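Local structure of mbGIPC protein (Monosiga brevicollis, 6X1X) at residues T5-K10 against C86-K91. The protein probably binds short peptide motifs, usually C-terminal tails, of partner proteins through this PDZ domain of a GIPC-family signalling protein. Sequence-based numbering, arbitrary orientation.
Sequences TEKTVK and CVEPKK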
ATOM      1  N   THR A   5       2.858  13.496  -0.363  1.00 22.06           N
ATOM      2  CA  THR A   5       3.821  13.113   0.663  1.00 26.49           C
ATOM      3  C   THR A   5       4.165  11.634   0.538  1.00 19.48           C
ATOM      4  O   THR A   5       3.279  10.777   0.606  1.00 15.88           O
ATOM      5  CB  THR A   5       3.243  13.394   2.046  1.00 20.81           C
ATOM      6  OG1 THR A   5       3.051  14.805   2.203  1.00 28.30           O
ATOM      7  CG2 THR A   5       4.182  12.887   3.131  1.00 26.47           C
ATOM      8  N   GLU A   6       5.456  11.343   0.395  1.00 18.33           N
ATOM      9  CA  GLU A   6       5.966   9.999   0.171  1.00 18.82           C
ATOM     10  C   GLU A   6       6.404   9.382   1.497  1.00 17.30           C
ATOM     11  O   GLU A   6       7.027  10.053   2.326  1.00 24.44           O
ATOM     12  CB  GLU A   6       7.152  10.085  -0.789  1.00 23.46           C
ATOM     13  CG  GLU A   6       7.626   8.776  -1.344  1.00 27.92           C
ATOM     14  CD  GLU A   6       8.549   8.958  -2.532  1.00 36.39           C
ATOM     15  OE1 GLU A   6       8.134   9.613  -3.514  1.00 37.60           O
ATOM     16  OE2 GLU A   6       9.689   8.451  -2.482  1.00 45.64           O
ATOM     17  N   LYS A   7       6.071   8.103   1.693  1.00 17.24           N
ATOM     18  CA  LYS A   7       6.261   7.413   2.963  1.00 18.41           C
ATOM     19  C   LYS A   7       6.817   6.019   2.719  1.00 15.27           C
ATOM     20  O   LYS A   7       6.355   5.309   1.821  1.00 14.81           O
ATOM     21  CB  LYS A   7       4.928   7.230   3.696  1.00 19.39           C
ATOM     22  CG  LYS A   7       4.185   8.511   3.982  1.00 26.96           C
ATOM     23  CD  LYS A   7       2.891   8.231   4.710  1.00 20.34           C
ATOM     24  CE  LYS A   7       1.889   7.487   3.839  1.00 16.60           C
ATOM     25  NZ  LYS A   7       0.572   7.518   4.509  1.00 12.73           N
ATOM     26  N   THR A   8       7.774   5.615   3.552  1.00 18.16           N
ATOM     27  CA  THR A   8       8.339   4.272   3.502  1.00 19.25           C
ATOM     28  C   THR A   8       7.664   3.408   4.559  1.00 15.46           C
ATOM     29  O   THR A   8       7.666   3.749   5.748  1.00 21.13           O
ATOM     30  CB  THR A   8       9.846   4.303   3.740  1.00 19.60           C
ATOM     31  OG1 THR A   8      10.479   4.999   2.663  1.00 26.91           O
ATOM     32  CG2 THR A   8      10.394   2.881   3.811  1.00 20.22           C
ATOM     33  N   VAL A   9       7.111   2.286   4.125  1.00 15.23           N
ATOM     34  CA  VAL A   9       6.408   1.348   4.986  1.00 15.34           C
ATOM     35  C   VAL A   9       7.230   0.063   4.981  1.00 16.08           C
ATOM     36  O   VAL A   9       7.525  -0.479   3.911  1.00 15.91           O
ATOM     37  CB  VAL A   9       4.987   1.102   4.456  1.00 19.62           C
ATOM     38  CG1 VAL A   9       4.283   0.078   5.269  1.00 29.45           C
ATOM     39  CG2 VAL A   9       4.195   2.404   4.455  1.00 26.06           C
ATOM     40  N   LYS A  10       7.639  -0.408   6.158  1.00 15.62           N
ATOM     41  CA  LYS A  10       8.391  -1.654   6.280  1.00 12.27           C
ATOM     42  C   LYS A  10       7.613  -2.583   7.192  1.00  9.64           C
ATOM     43  O   LYS A  10       7.387  -2.254   8.359  1.00 12.35           O
ATOM     44  CB  LYS A  10       9.798  -1.423   6.831  1.00 14.20           C
ATOM     45  CG  LYS A  10      10.661  -2.665   6.783  1.00 15.49           C
ATOM     46  CD  LYS A  10      12.145  -2.321   6.764  1.00 28.58           C
ATOM     47  CE  LYS A  10      12.825  -2.719   8.061  1.00 19.82           C
ATOM     48  NZ  LYS A  10      14.317  -2.673   7.959  1.00 17.67           N
ATOM     49  N   CYS A  86       4.527   4.460  -0.210  1.00  8.72           N
ATOM     50  CA  CYS A  86       3.171   4.954  -0.356  1.00 10.52           C
ATOM     51  C   CYS A  86       3.212   6.468  -0.491  1.00 10.12           C
ATOM     52  O   CYS A  86       4.079   7.135   0.081  1.00 15.19           O
ATOM     53  CB  CYS A  86       2.316   4.552   0.847  1.00 11.57           C
ATOM     54  SG  CYS A  86       2.065   2.762   0.969  1.00 14.19           S
ATOM     55  N   VAL A  87       2.286   7.007  -1.277  1.00  9.03           N
ATOM     56  CA  VAL A  87       2.198   8.444  -1.510  1.00  9.24           C
ATOM     57  C   VAL A  87       0.808   8.904  -1.110  1.00  8.02           C
ATOM     58  O   VAL A  87      -0.194   8.364  -1.588  1.00  8.83           O
ATOM     59  CB  VAL A  87       2.494   8.805  -2.975  1.00 10.23           C
ATOM     60  CG1 VAL A  87       2.431  10.308  -3.164  1.00 12.02           C
ATOM     61  CG2 VAL A  87       3.856   8.273  -3.388  1.00 17.59           C
ATOM     62  N   GLU A  88       0.752   9.882  -0.235  1.00  8.17           N
ATOM     63  CA  GLU A  88      -0.530  10.393   0.218  1.00 10.99           C
ATOM     64  C   GLU A  88      -1.099  11.356  -0.817  1.00  8.79           C
ATOM     65  O   GLU A  88      -0.365  12.177  -1.374  1.00 11.70           O
ATOM     66  CB  GLU A  88      -0.357  11.146   1.530  1.00 14.47           C
ATOM     67  CG  GLU A  88       0.268  10.337   2.636  1.00 22.12           C
ATOM     68  CD  GLU A  88       0.107  10.997   3.990  1.00 32.90           C
ATOM     69  OE1 GLU A  88      -0.695  11.952   4.090  1.00 35.02           O
ATOM     70  OE2 GLU A  88       0.776  10.560   4.951  1.00 21.77           O
ATOM     71  N   PRO A  89      -2.397  11.296  -1.095  1.00 12.02           N
ATOM     72  CA  PRO A  89      -3.002  12.316  -1.954  1.00 11.84           C
ATOM     73  C   PRO A  89      -3.101  13.641  -1.214  1.00  9.20           C
ATOM     74  O   PRO A  89      -3.044  13.708   0.016  1.00 11.61           O
ATOM     75  CB  PRO A  89      -4.389  11.741  -2.257  1.00 18.73           C
ATOM     76  CG  PRO A  89      -4.697  10.913  -1.078  1.00 24.30           C
ATOM     77  CD  PRO A  89      -3.383  10.300  -0.646  1.00 19.84           C
ATOM     78  N   LYS A  90      -3.232  14.716  -1.983  1.00  8.67           N
ATOM     79  CA  LYS A  90      -3.351  16.054  -1.414  1.00  8.53           C
ATOM     80  C   LYS A  90      -4.817  16.298  -1.099  1.00  6.66           C
ATOM     81  O   LYS A  90      -5.633  16.493  -2.008  1.00  7.98           O
ATOM     82  CB  LYS A  90      -2.816  17.102  -2.384  1.00 10.80           C
ATOM     83  CG  LYS A  90      -1.303  17.071  -2.547  1.00 14.12           C
ATOM     84  CD  LYS A  90      -0.839  18.043  -3.619  1.00 23.32           C
ATOM     85  CE  LYS A  90      -1.280  19.466  -3.315  1.00 30.88           C
ATOM     86  NZ  LYS A  90      -0.519  20.069  -2.186  1.00 38.16           N
ATOM     87  N   LYS A  91      -5.158  16.256   0.180  1.00  7.18           N
ATOM     88  CA  LYS A  91      -6.522  16.451   0.641  1.00  6.47           C
ATOM     89  C   LYS A  91      -6.568  17.613   1.625  1.00  6.33           C
ATOM     90  O   LYS A  91      -5.535  18.122   2.079  1.00  7.96           O
ATOM     91  CB  LYS A  91      -7.075  15.164   1.266  1.00  7.23           C
ATOM     92  CG  LYS A  91      -7.173  13.997   0.279  1.00  7.01           C
ATOM     93  CD  LYS A  91      -8.143  14.292  -0.877  1.00  6.70           C
ATOM     94  CE  LYS A  91      -8.288  13.103  -1.820  1.00  6.84           C
ATOM     95  NZ  LYS A  91      -9.304  13.399  -2.877  1.00  7.37           N
TER
HETATM   96  O   HOH W   1       0.306  14.620   0.256  1.00 20.82           O
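The carboxylate of Glu88 is met by Lys7 from above its plane. NZ of Lys7 lies 3.1 Å from OE2 of Glu88, in a salt bridge 41° out of that plane. The two side chains cross at about a right angle. The lysine chain bends at chi3 (-67°), which brings CE to 3.5 Å from CG of Glu88, while CD of Lys7 lies 3.2 Å from OE2. Asp51 also forms a salt bridge with NZ and is its stronger partner; the carbonyl of Asn46 adds a weak hydrogen bond. An alanine at Lys7 would probably leave Glu88 and Asp51, two nearby acids, without the ammonium they share. Strands 6-12 and 81-87, the first and last of the PDZ fold, pair antiparallel here, near the two ends of the chain. Lys7 and Cys86 form a hydrogen-bonded pair, N of Lys7 to O of Cys86 at 2.7 Å and N of Cys86 to O of Lys7 at 2.9 Å. Glu6 and Val87 are the next pair, non-hydrogen-bonded, with side chains on the other face of the sheet. Val9 shares the Lys7 and Cys86 face, and its CG2 touches SG of Cys86 at 4.1 Å. N of Glu88 donates to O of Thr5 at 2.8 Å. Beyond it a water accepts from N of Thr5 and donates to O of Glu88, at 3.0 Å from that oxygen.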